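Long-range contacts in beta-fructofuranosidase (Bifidobacterium adolescentis, PDB 6NOB), which probably hydrolyses terminal beta-D-fructofuranoside residues of sugars such as sucrose, as a member of glycoside hydrolase family 32: residues 169-173 / 633-637; 516-520 / 586-590; 521-527 / 623-629; 530-536 / 616-622; 547-551 / 606-610. One frame throughout, in Å; residues are numbered along the deposited sequence.

Interaction 1: residues 169-173 / 633-637; sequences VHWTH and NGIWR
Ile635 buries the most surface here (81 Å²), followed by Trp636 (64 Å²) and His170 (36 Å²). The 169-173 segment runs extended from His170 (phi/psi -99/133) into strand 172-173. The C-terminal 633-637 segment is irregular, leaving extended conformation at Ile635 (-106/-2). His170 and Ile635 are nearest in register, CA to CA 5.4 Å. Ile635 points toward 169-173 in a pt rotamer: its CG2 packs on Val169 CG1 at 3.8 Å, and Ile635 CD1 lies at the edge of the Trp171 ring, 4.4 Å from Trp171 CD1. The His170 ring (chi1 m, chi2 92°) sets CD2 3.6 Å from Ile635 O, near the ring plane; its ND1 is bonded to Asp167. The CA-CB bond of Trp636 points away, yet with chi1 m its six-membered ring meets the His173 ring rim to rim, centroids 5.5 Å apart and planes at 6°, while Tyr112 stacks on Trp636. The chain's tail, leaving the family's C-terminal beta-sandwich, is thus joined to the propeller domain. Apolar contacts surround Ile635, and two waters carry the polar links: His170 NE2 (2.7 Å) to Gly634 O (2.9 Å), and Trp171 N (2.8 Å) to Ile635 O (2.8 Å).

Interaction 2: residues 516-520 / 586-590; sequences PGNAY and FFDRN
The two backbones run antiparallel, the directions CA 517 to 520 and CA 586 to 589 lying 167° apart. Gly517 (phi/psi 66/11) and Asn518 (54/39) are both left-handed and turn the chain into strand 519-526. Ala519 and Asp588 form a non-hydrogen-bonded pair (CA-CA 4.4 Å), and Tyr520 and Phe587 a hydrogen-bonded one (5.6 Å), closed by Tyr520 N to Phe587 O at 2.9 Å and Phe587 N to Tyr520 O at 3.1 Å. Arg589 N donates to Asn518 O at 3.0 Å. Arg589 itself (67/-56) occupies the centre of a classic gamma-turn, with Asn590 N 2.6 Å from Asp588 O, so strand 582-588 reverses at once into strand 591-596.

Tyr520 (chi1 p) and Phe587 (chi1 t) share one face of the sheet. Phe587 CB lies 4.1 Å from the Tyr520 ring centroid, an off-centre CH-pi contact, while the rings are oblique, planes at 37°. Tyr520 OH reaches Leu536 O in the facing sheet of the sandwich. A water links Gly517 O (2.6 Å) to Arg589 NH1 (2.9 Å). Beyond the strand end, Arg589 NE binds Arg117 O. On the other face, the Asp588 carboxylate accepts from Gly119 N, Ala120 N and His121 ND1. The chemistry thus combines Tyr520-Phe587 packing within the sandwich with bonds from Asp588 and Arg589 to residues 117-121, next to the propeller.

Interaction 3: residues 521-527 / 623-629; sequences YANVHLA and KIDAVDA
Asn523 lies beside Asp628, CB to CB 3.9 Å, both with chi1 t. One water spans their ends, 3.1 Å from Asn523 ND2 and 2.6 Å from Asp628 OD2, and also binds Tyr521 OH (3.1 Å). Asn523 OD1 bonds to Gln582 NE2, Tyr521 OH to Glu584 OE2, and Asp628 pairs with Arg630 and Arg501. The strand axes are antiparallel, 4.5 Å apart at 171°. Asn523 and Asp628 form a hydrogen-bonded pair (Asn523 N to Asp628 O 2.7 Å, Asp628 N to Asn523 O 2.8 Å). His525 N binds Ala626 O at 3.1 Å, but His525 O takes Asp625 N at 2.8 Å. Asp625 (phi/psi -78/-46) and Ala626 both face His525, a classic beta bulge, and the register shifts by one to Leu526-Ile624. Ala527 N binds Lys623 O at 3.1 Å. Val524 CG1 lies 4.3 Å from Ile624 CG2, and Leu526 CD2 4.1 Å from Ile624 CG1, facing the opposing sheet. An apolar inner face and a mainly polar outer one imply an amphipathic sandwich sheet.

Interaction 4: residues 530-536 / 616-622; sequences ADAIMVL and LRIASSG
Strands 532-536 and 616-620 are antiparallel, axes 4.6 Å apart and at 178°. The hydrogen-bonded pairs Ile533-Ala619 and Val535-Arg617 alternate with the non-hydrogen-bonded pairs Ala532-Ser620 and Met534-Ile618. Ile533 N donates to Ala619 O (2.9 Å) and Ala619 N to Ile533 O (3.0 Å); Val535 N binds Arg617 O (2.8 Å) and Arg617 N binds Val535 O (3.0 Å). Beyond the strands, Asp531 O accepts Ser621 N at 2.8 Å and, weakly, Ser621 OG at 3.3 Å. Ser620 OG (chi1 t) takes Gly622 N at 2.9 Å, an ST turn. Outward-facing backbone groups find other strands: Ala532, Met534 and Leu536 pair with Arg554, Leu552 and Leu550, Leu616 and Ile618 with Val513 and Met511. Arg617 packs its CB 3.7 Å from Val535 CB and carries its guanidinium away to Asp510, Asp507 and Glu615; Asp531 OD1 accepts from Asp556 N. On the other face, Met534 (chi1 m) sets CG 4.0 Å from Ile618 CG1 and CE 4.2 Å from Leu616 CD1, against Val524 of the opposite sheet. Central strands bonded along both edges, with an apolar face turned to a second sheet, typify the C-terminal beta-sandwich of family 32.

Interaction 5: residues 547-551 / 606-610; sequences PTELL and LFQGA
Leu606 ends strand 601-606 and turns its side chain away from strand 547-551, against Asp456 and Arg461 of the propeller domain. Phe607 (phi/psi -157/109, chi1 t, chi2 -91°) points the other way and makes most of the contact, 102 Å² of its surface being covered. Its CA stays 7.5 Å from that of Leu550, so the backbones do not pair and the ring spans the gap. Leu550 (chi1 t, chi2 p) lays CB over one ring face, 3.6 Å from the centroid and 10° off the normal, a well-centred CH-pi contact. At the ring's far end, Phe607 CZ comes within 3.2 Å of Thr548 OG1 and 3.7 Å of Glu549 N, the latter near the ring plane. Strand 547-555 belongs to one sheet of the C-terminal beta-sandwich and strand 601-606 to the other, so Phe607 fills space between the two layers just where its chain leaves the second, its side chain also touching Ala537.

The CA-CB bond of Gln608 (-74/102) points away from 547-551; its side chain touches Phe115 and Asn590, and NE2 donates to Gly609 O at 2.9 Å. A water donates to Gln608 O at 2.7 Å and accepts from Thr548 OG1 (chi1 p) at 2.9 Å. From Gly609 on, the segment makes no contact with 547-551, the nearest CA to that of Gly609 being Thr548's at 8.3 Å. Ala610 O accepts a hydrogen bond from Asn518 ND2.

In the fold
From the N terminus, 169-173 in the propeller opens the longest loop, which interaction 1 closes only at the C-terminal tail; the other four nest inside it, within the beta-sandwich. Segments 516-520, 521-527, 530-536 and 547-551 follow in turn. Interaction 2 closes first, at 586-590, and so crosses interactions 3, 4 and 5. These three close from the inside out, at 606-610, 616-622 and 623-629, so that 5 nests in 4 and 4 in 3. Interactions 2 and 3 share strand 519-526 of one sheet and interaction 4 lies in the other, packed against 3 with centres 10 Å apart. Interaction 5 bridges both sheets.

Interaction 1: residues 169-173 / 633-637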
# COMPACT_ATOMS: atom_id res chain seq x y z
N VAL A 169 3.75 -12.71 6.66
CA VAL A 169 4.90 -12.86 5.77
C VAL A 169 4.52 -13.63 4.51
O VAL A 169 4.80 -13.17 3.39
CB VAL A 169 6.08 -13.54 6.49
CG1 VAL A 169 7.20 -13.85 5.51
CG2 VAL A 169 6.59 -12.65 7.62
N HIS A 170 3.90 -14.79 4.66
CA HIS A 170 3.49 -15.63 3.53
C HIS A 170 2.01 -15.41 3.25
O HIS A 170 1.19 -15.44 4.18
CB HIS A 170 3.75 -17.11 3.82
CG HIS A 170 5.16 -17.42 4.19
ND1 HIS A 170 5.61 -17.45 5.49
CD2 HIS A 170 6.24 -17.72 3.42
CE1 HIS A 170 6.89 -17.75 5.52
NE2 HIS A 170 7.30 -17.92 4.27
N TRP A 171 1.66 -15.22 1.98
CA TRP A 171 0.32 -14.79 1.60
C TRP A 171 -0.34 -15.81 0.68
O TRP A 171 0.31 -16.39 -0.20
CB TRP A 171 0.38 -13.42 0.92
CG TRP A 171 0.82 -12.38 1.90
CD1 TRP A 171 2.10 -11.93 2.10
CD2 TRP A 171 0.01 -11.71 2.86
NE1 TRP A 171 2.11 -11.00 3.11
CE2 TRP A 171 0.84 -10.85 3.59
CE3 TRP A 171 -1.36 -11.75 3.16
CZ2 TRP A 171 0.36 -10.03 4.61
CZ3 TRP A 171 -1.83 -10.93 4.18
CH2 TRP A 171 -0.98 -10.09 4.89
N THR A 172 -1.63 -16.02 0.90
CA THR A 172 -2.47 -16.88 0.08
C THR A 172 -3.47 -16.01 -0.67
O THR A 172 -4.19 -15.22 -0.05
CB THR A 172 -3.21 -17.91 0.94
OG1 THR A 172 -2.26 -18.84 1.49
CG2 THR A 172 -4.23 -18.67 0.11
N HIS A 173 -3.51 -16.15 -2.00
CA HIS A 173 -4.33 -15.28 -2.84
C HIS A 173 -5.79 -15.70 -2.82
O HIS A 173 -6.11 -16.89 -2.90
CB HIS A 173 -3.81 -15.30 -4.27
CG HIS A 173 -2.46 -14.68 -4.44
ND1 HIS A 173 -2.27 -13.32 -4.50
CD2 HIS A 173 -1.24 -15.24 -4.58
CE1 HIS A 173 -0.98 -13.07 -4.66
NE2 HIS A 173 -0.33 -14.22 -4.71
N ASN A 633 15.23 -15.06 2.83
CA ASN A 633 14.38 -16.08 2.25
C ASN A 633 13.36 -15.46 1.30
O ASN A 633 13.12 -14.25 1.30
CB ASN A 633 13.64 -16.85 3.34
CG ASN A 633 14.57 -17.65 4.23
OD1 ASN A 633 15.56 -18.22 3.77
ND2 ASN A 633 14.26 -17.70 5.52
N GLY A 634 12.73 -16.32 0.49
CA GLY A 634 11.60 -15.94 -0.31
C GLY A 634 10.31 -16.46 0.29
O GLY A 634 10.32 -17.37 1.12
N ILE A 635 9.19 -15.87 -0.12
CA ILE A 635 7.88 -16.19 0.44
C ILE A 635 7.03 -17.02 -0.50
O ILE A 635 5.90 -17.38 -0.13
CB ILE A 635 7.12 -14.91 0.86
CG1 ILE A 635 6.76 -14.08 -0.37
CG2 ILE A 635 7.95 -14.10 1.84
CD1 ILE A 635 5.83 -12.93 -0.08
N TRP A 636 7.51 -17.34 -1.70
CA TRP A 636 6.75 -18.18 -2.63
C TRP A 636 7.32 -19.58 -2.77
O TRP A 636 6.56 -20.54 -2.83
CB TRP A 636 6.67 -17.50 -4.00
CG TRP A 636 6.27 -16.06 -3.92
CD1 TRP A 636 7.08 -14.97 -4.09
CD2 TRP A 636 4.97 -15.54 -3.61
NE1 TRP A 636 6.36 -13.81 -3.93
CE2 TRP A 636 5.06 -14.13 -3.64
CE3 TRP A 636 3.73 -16.13 -3.33
CZ2 TRP A 636 3.97 -13.30 -3.39
CZ3 TRP A 636 2.64 -15.30 -3.08
CH2 TRP A 636 2.77 -13.91 -3.11
N ARG A 637 8.65 -19.71 -2.81
CA ARG A 637 9.28 -21.03 -2.85
C ARG A 637 10.18 -21.24 -1.63
O ARG A 637 11.14 -20.50 -1.42
CB ARG A 637 10.10 -21.19 -4.14
O HOH W 1 9.81 -18.72 3.61
O HOH W 2 3.68 -15.76 0.07

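Interaction 2: residues 516-520 / 586-590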
# COMPACT_ATOMS: atom_id res chain seq x y z
N PRO A 516 23.66 -14.07 -1.91
CA PRO A 516 23.09 -15.00 -2.89
C PRO A 516 21.71 -14.53 -3.34
O PRO A 516 20.86 -14.18 -2.51
CB PRO A 516 23.01 -16.33 -2.14
CG PRO A 516 23.89 -16.15 -0.93
CD PRO A 516 23.83 -14.69 -0.59
N GLY A 517 21.50 -14.51 -4.65
CA GLY A 517 20.24 -14.05 -5.20
C GLY A 517 19.93 -12.59 -4.98
O GLY A 517 18.80 -12.17 -5.22
N ASN A 518 20.91 -11.81 -4.53
CA ASN A 518 20.76 -10.37 -4.27
C ASN A 518 19.59 -10.09 -3.32
O ASN A 518 18.85 -9.12 -3.48
CB ASN A 518 20.60 -9.58 -5.57
CG ASN A 518 21.20 -8.19 -5.47
OD1 ASN A 518 21.55 -7.74 -4.38
ND2 ASN A 518 21.32 -7.51 -6.61
N ALA A 519 19.43 -10.95 -2.32
CA ALA A 519 18.42 -10.76 -1.28
C ALA A 519 19.06 -11.11 0.05
O ALA A 519 19.43 -12.27 0.28
CB ALA A 519 17.19 -11.63 -1.53
N TYR A 520 19.21 -10.12 0.93
CA TYR A 520 19.95 -10.33 2.17
C TYR A 520 19.41 -9.42 3.27
O TYR A 520 18.64 -8.48 3.02
CB TYR A 520 21.45 -10.07 1.97
CG TYR A 520 21.78 -8.63 1.64
CD1 TYR A 520 21.78 -8.18 0.33
CD2 TYR A 520 22.11 -7.72 2.64
CE1 TYR A 520 22.09 -6.86 0.02
CE2 TYR A 520 22.42 -6.41 2.34
CZ TYR A 520 22.41 -5.98 1.03
OH TYR A 520 22.72 -4.68 0.73
N PHE A 586 17.29 -4.42 4.99
CA PHE A 586 16.63 -5.47 4.22
C PHE A 586 16.69 -5.07 2.75
O PHE A 586 16.06 -4.08 2.35
CB PHE A 586 15.18 -5.66 4.65
CG PHE A 586 14.99 -6.17 6.05
CD1 PHE A 586 15.06 -5.31 7.13
CD2 PHE A 586 14.69 -7.50 6.28
CE1 PHE A 586 14.87 -5.77 8.42
CE2 PHE A 586 14.50 -7.98 7.57
CZ PHE A 586 14.59 -7.11 8.64
N PHE A 587 17.44 -5.81 1.95
CA PHE A 587 17.44 -5.62 0.50
C PHE A 587 16.90 -6.88 -0.16
O PHE A 587 17.47 -7.97 0.01
CB PHE A 587 18.82 -5.29 -0.05
CG PHE A 587 18.81 -5.00 -1.52
CD1 PHE A 587 18.34 -3.79 -1.99
CD2 PHE A 587 19.23 -5.96 -2.44
CE1 PHE A 587 18.31 -3.52 -3.35
CE2 PHE A 587 19.20 -5.69 -3.79
CZ PHE A 587 18.73 -4.47 -4.25
N ASP A 588 15.83 -6.73 -0.94
CA ASP A 588 15.09 -7.85 -1.51
C ASP A 588 15.02 -7.68 -3.03
O ASP A 588 13.98 -7.32 -3.59
CB ASP A 588 13.70 -7.95 -0.88
CG ASP A 588 12.92 -9.16 -1.36
OD1 ASP A 588 13.54 -10.11 -1.88
OD2 ASP A 588 11.68 -9.15 -1.22
N ARG A 589 16.16 -7.92 -3.69
CA ARG A 589 16.28 -7.95 -5.15
C ARG A 589 16.06 -6.59 -5.81
O ARG A 589 16.93 -6.11 -6.54
CB ARG A 589 15.32 -8.99 -5.74
CG ARG A 589 15.75 -10.43 -5.47
CD ARG A 589 14.56 -11.38 -5.52
NE ARG A 589 13.99 -11.48 -6.86
CZ ARG A 589 14.42 -12.33 -7.79
NH1 ARG A 589 15.42 -13.16 -7.53
NH2 ARG A 589 13.84 -12.35 -8.98
N ASN A 590 14.91 -5.95 -5.56
CA ASN A 590 14.63 -4.68 -6.22
C ASN A 590 14.02 -3.65 -5.27
O ASN A 590 13.34 -2.72 -5.74
CB ASN A 590 13.71 -4.87 -7.43
CG ASN A 590 12.34 -5.41 -7.06
OD1 ASN A 590 12.06 -5.70 -5.89
ND2 ASN A 590 11.47 -5.54 -8.05
O HOH W 3 16.80 -13.75 -5.07

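Interaction 3: residues 521-527 / 623-629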
# COMPACT_ATOMS: atom_id res chain seq x y z
N TYR A 521 19.84 -9.72 4.49
CA TYR A 521 19.60 -8.89 5.66
C TYR A 521 20.95 -8.56 6.28
O TYR A 521 21.86 -9.39 6.29
CB TYR A 521 18.70 -9.63 6.67
CG TYR A 521 18.80 -9.14 8.10
CD1 TYR A 521 19.72 -9.70 8.98
CD2 TYR A 521 17.96 -8.15 8.58
CE1 TYR A 521 19.82 -9.26 10.29
CE2 TYR A 521 18.05 -7.70 9.88
CZ TYR A 521 18.98 -8.26 10.73
OH TYR A 521 19.07 -7.82 12.03
N ALA A 522 21.08 -7.34 6.80
CA ALA A 522 22.33 -6.93 7.44
C ALA A 522 22.06 -6.11 8.68
O ALA A 522 21.24 -5.19 8.65
CB ALA A 522 23.22 -6.14 6.47
N ASN A 523 22.75 -6.44 9.77
CA ASN A 523 22.70 -5.70 11.02
C ASN A 523 24.11 -5.23 11.34
O ASN A 523 24.98 -6.05 11.66
CB ASN A 523 22.13 -6.56 12.15
CG ASN A 523 21.99 -5.81 13.46
OD1 ASN A 523 22.12 -4.59 13.50
ND2 ASN A 523 21.73 -6.54 14.54
N VAL A 524 24.34 -3.92 11.26
CA VAL A 524 25.66 -3.33 11.43
C VAL A 524 25.64 -2.42 12.65
O VAL A 524 24.73 -1.61 12.81
CB VAL A 524 26.10 -2.55 10.18
CG1 VAL A 524 27.52 -2.01 10.35
CG2 VAL A 524 26.01 -3.44 8.94
N HIS A 525 26.66 -2.56 13.50
CA HIS A 525 26.80 -1.75 14.71
C HIS A 525 28.03 -0.86 14.56
O HIS A 525 29.15 -1.36 14.41
CB HIS A 525 26.93 -2.63 15.95
CG HIS A 525 25.63 -3.22 16.39
ND1 HIS A 525 24.66 -2.49 17.04
CD2 HIS A 525 25.13 -4.48 16.27
CE1 HIS A 525 23.62 -3.27 17.30
NE2 HIS A 525 23.89 -4.48 16.84
N LEU A 526 27.82 0.45 14.62
CA LEU A 526 28.89 1.43 14.52
C LEU A 526 29.24 1.95 15.90
O LEU A 526 28.36 2.12 16.76
CB LEU A 526 28.48 2.59 13.60
CG LEU A 526 28.07 2.20 12.18
CD1 LEU A 526 27.45 3.38 11.46
CD2 LEU A 526 29.26 1.66 11.40
N ALA A 527 30.53 2.22 16.12
CA ALA A 527 31.03 2.62 17.42
C ALA A 527 31.12 4.13 17.61
O ALA A 527 31.40 4.58 18.73
CB ALA A 527 32.42 2.00 17.66
N LYS A 623 35.19 3.09 13.76
CA LYS A 623 35.27 1.67 14.04
C LYS A 623 33.92 1.01 13.80
O LYS A 623 32.87 1.57 14.15
CB LYS A 623 35.74 1.40 15.47
CG LYS A 623 35.93 -0.08 15.78
CD LYS A 623 35.61 -0.39 17.23
CE LYS A 623 36.02 -1.81 17.60
NZ LYS A 623 36.54 -1.90 19.00
N ILE A 624 33.95 -0.18 13.20
CA ILE A 624 32.77 -1.03 13.05
C ILE A 624 32.82 -2.08 14.15
O ILE A 624 33.78 -2.85 14.24
CB ILE A 624 32.73 -1.68 11.66
CG1 ILE A 624 32.63 -0.61 10.57
CG2 ILE A 624 31.55 -2.64 11.56
CD1 ILE A 624 33.31 -1.00 9.27
N ASP A 625 31.79 -2.10 15.00
CA ASP A 625 31.79 -3.02 16.14
C ASP A 625 31.44 -4.44 15.71
O ASP A 625 32.10 -5.40 16.12
CB ASP A 625 30.82 -2.53 17.21
CG ASP A 625 31.45 -1.51 18.16
OD1 ASP A 625 32.69 -1.54 18.33
OD2 ASP A 625 30.70 -0.69 18.73
N ALA A 626 30.40 -4.60 14.90
CA ALA A 626 29.94 -5.94 14.53
C ALA A 626 29.16 -5.87 13.22
O ALA A 626 28.60 -4.83 12.87
CB ALA A 626 29.07 -6.56 15.63
N VAL A 627 29.14 -7.00 12.52
CA VAL A 627 28.40 -7.15 11.27
C VAL A 627 27.68 -8.49 11.30
O VAL A 627 28.32 -9.54 11.41
CB VAL A 627 29.31 -7.06 10.03
CG1 VAL A 627 28.55 -7.49 8.78
CG2 VAL A 627 29.86 -5.65 9.86
N ASP A 628 26.35 -8.46 11.21
CA ASP A 628 25.51 -9.65 11.19
C ASP A 628 24.76 -9.64 9.86
O ASP A 628 23.75 -8.93 9.72
CB ASP A 628 24.55 -9.66 12.39
CG ASP A 628 23.56 -10.82 12.36
OD1 ASP A 628 23.73 -11.75 11.53
OD2 ASP A 628 22.61 -10.80 13.17
N ALA A 629 25.24 -10.40 8.89
CA ALA A 629 24.66 -10.47 7.56
C ALA A 629 24.11 -11.86 7.32
O ALA A 629 24.77 -12.86 7.64
CB ALA A 629 25.68 -10.10 6.49
O HOH W 4 20.62 -9.38 14.18

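Interaction 4: residues 530-536 / 616-622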
# COMPACT_ATOMS: atom_id res chain seq x y z
N ALA A 530 31.64 8.76 12.94
CA ALA A 530 32.57 9.10 11.88
C ALA A 530 31.94 8.85 10.51
O ALA A 530 30.92 8.17 10.37
CB ALA A 530 33.86 8.30 12.02
N ASP A 531 32.58 9.42 9.48
CA ASP A 531 32.13 9.22 8.11
C ASP A 531 32.18 7.74 7.75
O ASP A 531 33.11 7.03 8.11
CB ASP A 531 33.01 10.02 7.14
CG ASP A 531 32.67 11.50 7.12
OD1 ASP A 531 31.81 11.92 7.92
OD2 ASP A 531 33.27 12.24 6.31
N ALA A 532 31.15 7.28 7.04
CA ALA A 532 31.04 5.88 6.69
C ALA A 532 30.23 5.73 5.41
O ALA A 532 29.45 6.62 5.04
CB ALA A 532 30.41 5.06 7.82
N ILE A 533 30.41 4.59 4.75
CA ILE A 533 29.73 4.30 3.49
C ILE A 533 29.37 2.82 3.46
O ILE A 533 30.18 1.96 3.84
CB ILE A 533 30.60 4.69 2.28
CG1 ILE A 533 29.90 4.32 0.97
CG2 ILE A 533 31.97 4.03 2.36
CD1 ILE A 533 30.17 5.31 -0.14
N MET A 534 28.15 2.52 3.02
CA MET A 534 27.67 1.15 2.87
C MET A 534 27.10 0.99 1.46
O MET A 534 26.04 1.55 1.16
CB MET A 534 26.62 0.80 3.93
CG MET A 534 27.19 0.51 5.31
SD MET A 534 25.92 0.31 6.58
CE MET A 534 25.17 -1.24 6.07
N VAL A 535 27.80 0.26 0.61
CA VAL A 535 27.31 -0.07 -0.73
C VAL A 535 26.31 -1.20 -0.59
O VAL A 535 26.67 -2.33 -0.26
CB VAL A 535 28.46 -0.45 -1.67
CG1 VAL A 535 27.91 -0.89 -3.02
CG2 VAL A 535 29.44 0.70 -1.82
N LEU A 536 25.03 -0.91 -0.83
CA LEU A 536 23.98 -1.89 -0.62
C LEU A 536 23.68 -2.71 -1.88
O LEU A 536 23.43 -3.91 -1.79
CB LEU A 536 22.70 -1.20 -0.14
CG LEU A 536 22.85 -0.20 1.01
CD1 LEU A 536 21.50 0.40 1.38
CD2 LEU A 536 23.49 -0.86 2.23
N LEU A 616 27.36 -6.64 -0.44
CA LEU A 616 27.30 -5.59 0.57
C LEU A 616 28.71 -5.19 0.94
O LEU A 616 29.55 -6.05 1.24
CB LEU A 616 26.54 -6.07 1.81
CG LEU A 616 26.65 -5.18 3.05
CD1 LEU A 616 25.95 -3.84 2.82
CD2 LEU A 616 26.09 -5.89 4.27
N ARG A 617 28.99 -3.88 0.92
CA ARG A 617 30.32 -3.36 1.18
C ARG A 617 30.22 -2.31 2.27
O ARG A 617 29.39 -1.40 2.19
CB ARG A 617 30.93 -2.77 -0.10
CG ARG A 617 32.41 -2.47 -0.02
CD ARG A 617 33.00 -2.27 -1.41
NE ARG A 617 33.16 -3.53 -2.13
CZ ARG A 617 34.30 -4.20 -2.23
NH1 ARG A 617 35.40 -3.72 -1.65
NH2 ARG A 617 34.35 -5.34 -2.90
N ILE A 618 31.07 -2.44 3.30
CA ILE A 618 31.00 -1.59 4.49
C ILE A 618 32.38 -1.03 4.77
O ILE A 618 33.37 -1.77 4.79
CB ILE A 618 30.48 -2.37 5.71
CG1 ILE A 618 29.12 -3.00 5.41
CG2 ILE A 618 30.38 -1.46 6.93
CD1 ILE A 618 28.75 -4.12 6.34
N ALA A 619 32.45 0.28 4.99
CA ALA A 619 33.69 0.96 5.34
C ALA A 619 33.35 2.16 6.21
O ALA A 619 32.31 2.80 6.04
CB ALA A 619 34.47 1.40 4.10
N SER A 620 34.25 2.46 7.15
CA SER A 620 34.07 3.57 8.07
C SER A 620 35.42 4.18 8.41
O SER A 620 36.41 3.46 8.56
CB SER A 620 33.35 3.11 9.35
OG SER A 620 33.31 4.14 10.32
N SER A 621 35.44 5.51 8.52
CA SER A 621 36.61 6.21 9.05
C SER A 621 36.76 5.98 10.55
O SER A 621 37.84 6.21 11.10
CB SER A 621 36.50 7.71 8.78
OG SER A 621 36.20 7.99 7.42
N GLY A 622 35.69 5.57 11.22
CA GLY A 622 35.70 5.15 12.61
C GLY A 622 35.83 3.65 12.74
O GLY A 622 36.48 2.99 11.92

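Interaction 5: residues 547-551 / 606-610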
# COMPACT_ATOMS: atom_id res chain seq x y z
N PRO A 547 24.76 2.92 -15.25
CA PRO A 547 25.03 2.18 -14.02
C PRO A 547 24.39 2.87 -12.82
O PRO A 547 24.45 4.10 -12.69
CB PRO A 547 26.56 2.19 -13.92
CG PRO A 547 27.03 2.42 -15.33
CD PRO A 547 26.00 3.30 -15.96
N THR A 548 23.77 2.09 -11.94
CA THR A 548 23.20 2.62 -10.71
C THR A 548 23.94 2.04 -9.51
O THR A 548 24.51 0.94 -9.57
CB THR A 548 21.71 2.31 -10.57
OG1 THR A 548 21.49 0.89 -10.60
CG2 THR A 548 20.94 2.96 -11.70
N GLU A 549 23.92 2.79 -8.42
CA GLU A 549 24.58 2.39 -7.18
C GLU A 549 23.73 2.88 -6.01
O GLU A 549 23.30 4.04 -6.00
CB GLU A 549 26.00 2.97 -7.09
CG GLU A 549 26.89 2.23 -6.12
CD GLU A 549 28.29 2.81 -6.05
OE1 GLU A 549 28.48 3.99 -6.43
OE2 GLU A 549 29.21 2.08 -5.62
N LEU A 550 23.48 1.99 -5.06
CA LEU A 550 22.65 2.29 -3.89
C LEU A 550 23.53 2.28 -2.65
O LEU A 550 24.14 1.25 -2.33
CB LEU A 550 21.51 1.27 -3.76
CG LEU A 550 20.61 1.42 -2.53
CD1 LEU A 550 19.88 2.75 -2.57
CD2 LEU A 550 19.61 0.26 -2.45
N LEU A 551 23.58 3.41 -1.95
CA LEU A 551 24.45 3.56 -0.79
C LEU A 551 23.67 4.07 0.41
O LEU A 551 22.69 4.81 0.27
CB LEU A 551 25.60 4.54 -1.06
CG LEU A 551 26.26 4.55 -2.43
CD1 LEU A 551 27.19 5.75 -2.55
CD2 LEU A 551 27.03 3.26 -2.65
N LEU A 606 12.34 1.80 -3.94
CA LEU A 606 12.61 0.82 -4.98
C LEU A 606 13.99 1.06 -5.58
O LEU A 606 14.39 2.20 -5.83
CB LEU A 606 11.56 0.91 -6.09
CG LEU A 606 10.09 0.69 -5.71
CD1 LEU A 606 9.21 0.79 -6.94
CD2 LEU A 606 9.91 -0.65 -5.02
N PHE A 607 14.73 -0.03 -5.80
CA PHE A 607 16.02 0.05 -6.47
C PHE A 607 16.32 -1.31 -7.08
O PHE A 607 16.62 -2.26 -6.35
CB PHE A 607 17.12 0.47 -5.51
CG PHE A 607 18.47 0.61 -6.16
CD1 PHE A 607 19.34 -0.47 -6.22
CD2 PHE A 607 18.85 1.81 -6.75
CE1 PHE A 607 20.57 -0.35 -6.83
CE2 PHE A 607 20.08 1.93 -7.36
CZ PHE A 607 20.94 0.86 -7.40
N GLN A 608 16.26 -1.40 -8.41
CA GLN A 608 16.46 -2.67 -9.11
C GLN A 608 17.94 -3.04 -9.09
O GLN A 608 18.74 -2.50 -9.86
CB GLN A 608 15.94 -2.57 -10.54
CG GLN A 608 16.03 -3.88 -11.31
CD GLN A 608 15.21 -4.98 -10.67
OE1 GLN A 608 13.99 -4.91 -10.61
NE2 GLN A 608 15.89 -6.01 -10.17
N GLY A 609 18.31 -3.96 -8.21
CA GLY A 609 19.64 -4.52 -8.26
C GLY A 609 19.80 -5.50 -9.40
O GLY A 609 18.83 -6.01 -9.96
N ALA A 610 21.06 -5.76 -9.76
CA ALA A 610 21.34 -6.69 -10.85
C ALA A 610 20.83 -8.08 -10.51
O ALA A 610 20.76 -8.49 -9.35
CB ALA A 610 22.84 -6.73 -11.14
O HOH W 5 18.77 0.04 -10.81